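Local coordinates for LPXTG cell wall surface protein (Streptococcus gordonii, PDB 4IGB) that is a cell-wall-anchored surface protein, probably an adhesin of the streptococcal surface, present here as its N-terminal N1 and N2 domains, at residues 74-79 against 164-169. Residues are numbered along the deposited sequence; the frame is centred on the assembly and turned at random.
Sequences LKVDKS and YIMNKA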
loop_
_atom_site.group_PDB
_atom_site.type_symbol
_atom_site.label_atom_id
_atom_site.label_comp_id
_atom_site.label_asym_id
_atom_site.label_seq_id
_atom_site.Cartn_x
_atom_site.Cartn_y
_atom_site.Cartn_z
ATOM N N LEU B 74 -8.276 8.488 24.099
ATOM C CA LEU B 74 -9.557 7.897 24.444
ATOM C C LEU B 74 -9.876 8.167 25.916
ATOM O O LEU B 74 -9.062 7.895 26.795
ATOM C CB LEU B 74 -9.514 6.385 24.183
ATOM C CG LEU B 74 -9.605 5.972 22.717
ATOM C CD1 LEU B 74 -9.210 4.519 22.530
ATOM C CD2 LEU B 74 -11.023 6.235 22.175
ATOM N N LYS B 75 -11.057 8.715 26.178
ATOM C CA LYS B 75 -11.523 8.958 27.547
ATOM C C LYS B 75 -11.922 7.665 28.248
ATOM O O LYS B 75 -12.855 6.986 27.816
ATOM C CB LYS B 75 -12.730 9.893 27.529
ATOM C CG LYS B 75 -12.458 11.214 26.834
ATOM C CD LYS B 75 -13.752 11.963 26.537
ATOM C CE LYS B 75 -13.447 13.303 25.883
ATOM N NZ LYS B 75 -14.652 13.939 25.288
ATOM N N VAL B 76 -11.246 7.330 29.344
ATOM C CA VAL B 76 -11.566 6.093 30.046
ATOM C C VAL B 76 -12.551 6.307 31.193
ATOM O O VAL B 76 -12.705 7.417 31.695
ATOM C CB VAL B 76 -10.297 5.359 30.550
ATOM C CG1 VAL B 76 -9.385 5.064 29.388
ATOM C CG2 VAL B 76 -9.572 6.183 31.572
ATOM N N ASP B 77 -13.245 5.245 31.582
ATOM C CA ASP B 77 -14.034 5.285 32.804
ATOM C C ASP B 77 -13.074 4.976 33.948
ATOM O O ASP B 77 -12.623 3.844 34.096
ATOM C CB ASP B 77 -15.158 4.251 32.756
ATOM C CG ASP B 77 -16.134 4.395 33.915
ATOM O OD1 ASP B 77 -15.709 4.814 35.015
ATOM O OD2 ASP B 77 -17.329 4.094 33.720
ATOM N N LYS B 78 -12.733 5.991 34.732
ATOM C CA LYS B 78 -11.712 5.839 35.763
ATOM C C LYS B 78 -12.170 4.928 36.901
ATOM O O LYS B 78 -11.357 4.479 37.711
ATOM C CB LYS B 78 -11.287 7.207 36.307
ATOM C CG LYS B 78 -10.542 8.069 35.295
ATOM C CD LYS B 78 -10.621 9.555 35.644
ATOM C CE LYS B 78 -10.055 9.845 37.036
ATOM N NZ LYS B 78 -8.613 9.491 37.120
ATOM N N SER B 79 -13.467 4.637 36.948
ATOM C CA SER B 79 -14.004 3.816 38.025
ATOM C C SER B 79 -13.959 2.345 37.669
ATOM O O SER B 79 -14.246 1.491 38.506
ATOM C CB SER B 79 -15.447 4.206 38.347
ATOM O OG SER B 79 -16.350 3.650 37.402
ATOM N N TYR B 164 -3.206 15.187 30.716
ATOM C CA TYR B 164 -4.145 14.315 31.411
ATOM C C TYR B 164 -4.154 12.898 30.841
ATOM O O TYR B 164 -5.117 12.150 31.022
ATOM C CB TYR B 164 -5.559 14.921 31.418
ATOM C CG TYR B 164 -5.949 15.535 30.103
ATOM C CD1 TYR B 164 -6.288 14.732 29.020
ATOM C CD2 TYR B 164 -5.960 16.918 29.930
ATOM C CE1 TYR B 164 -6.638 15.283 27.794
ATOM C CE2 TYR B 164 -6.306 17.481 28.714
ATOM C CZ TYR B 164 -6.646 16.654 27.644
ATOM O OH TYR B 164 -6.993 17.186 26.422
ATOM N N ILE B 165 -3.074 12.526 30.164
ATOM C CA ILE B 165 -2.977 11.200 29.560
ATOM C C ILE B 165 -2.285 10.212 30.489
ATOM O O ILE B 165 -1.195 10.478 30.987
ATOM C CB ILE B 165 -2.229 11.236 28.222
ATOM C CG1 ILE B 165 -2.700 12.422 27.372
ATOM C CG2 ILE B 165 -2.434 9.924 27.467
ATOM C CD1 ILE B 165 -1.851 12.669 26.145
ATOM N N MET B 166 -2.917 9.065 30.715
ATOM C CA MET B 166 -2.372 8.043 31.605
ATOM C C MET B 166 -1.126 7.373 31.045
ATOM O O MET B 166 -1.081 7.026 29.864
ATOM C CB MET B 166 -3.416 6.961 31.871
ATOM C CG MET B 166 -4.626 7.446 32.601
ATOM S SD MET B 166 -5.749 6.071 32.938
ATOM C CE MET B 166 -7.018 6.975 33.822
ATOM N N ASN B 167 -0.127 7.184 31.904
ATOM C CA ASN B 167 1.061 6.419 31.550
ATOM C C ASN B 167 1.001 5.004 32.102
ATOM O O ASN B 167 0.787 4.800 33.297
ATOM C CB ASN B 167 2.328 7.099 32.072
ATOM C CG ASN B 167 2.588 8.425 31.404
ATOM O OD1 ASN B 167 2.117 9.470 31.867
ATOM N ND2 ASN B 167 3.352 8.397 30.311
ATOM N N LYS B 168 1.198 4.029 31.229
ATOM C CA LYS B 168 1.349 2.653 31.670
ATOM C C LYS B 168 0.152 2.183 32.463
ATOM O O LYS B 168 0.306 1.452 33.443
ATOM C CB LYS B 168 2.614 2.504 32.522
ATOM C CG LYS B 168 3.889 2.873 31.795
ATOM C CD LYS B 168 5.061 2.971 32.770
ATOM C CE LYS B 168 6.328 3.408 32.070
ATOM N NZ LYS B 168 7.418 3.638 33.055
ATOM N N ALA B 169 -1.038 2.599 32.043
ATOM C CA ALA B 169 -2.281 2.162 32.680
ATOM C C ALA B 169 -2.989 1.050 31.895
ATOM O O ALA B 169 -3.551 0.115 32.479
ATOM C CB ALA B 169 -3.212 3.341 32.870
#
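The backbones of V76 and M166 stay 9.5 Å apart, CA to CA, with no hydrogen bond between 74-79 and 164-169, so side chains alone bridge the end of strand 68-75 and the loop entering strand 170-182. These two strands belong to different antiparallel β-sheets of the N-terminal domain, and S134, just before strand 135-142, bonds to the backbones of both V76 and Y164. M166 and V76 reach toward each other, tip to tip; the methionine chain runs straight beyond CG (chi2 -177°, chi3 179°) and brings its methyl to the valine. V76 CG2 lies 3.5 Å from M166 CE, a tight pair, and 4.1 Å from M166 SD. K78 crosses the end of the methionine with its aliphatic part, CG standing 4.0 Å from M166 CE. Beyond CG the lysine bends twice, at chi3 and chi4, and its NZ is gripped by the carbonyls of M128, S130 and K133, around the end of helix 122-129. M166 also packs on E127 and M128 of that helix. On the far side of 74-79 an Asx turn shapes the chain: D77 OD1 accepts from S79 N at 3.0 Å and, from the same face of its carboxylate, from S79 OG at 2.7 Å.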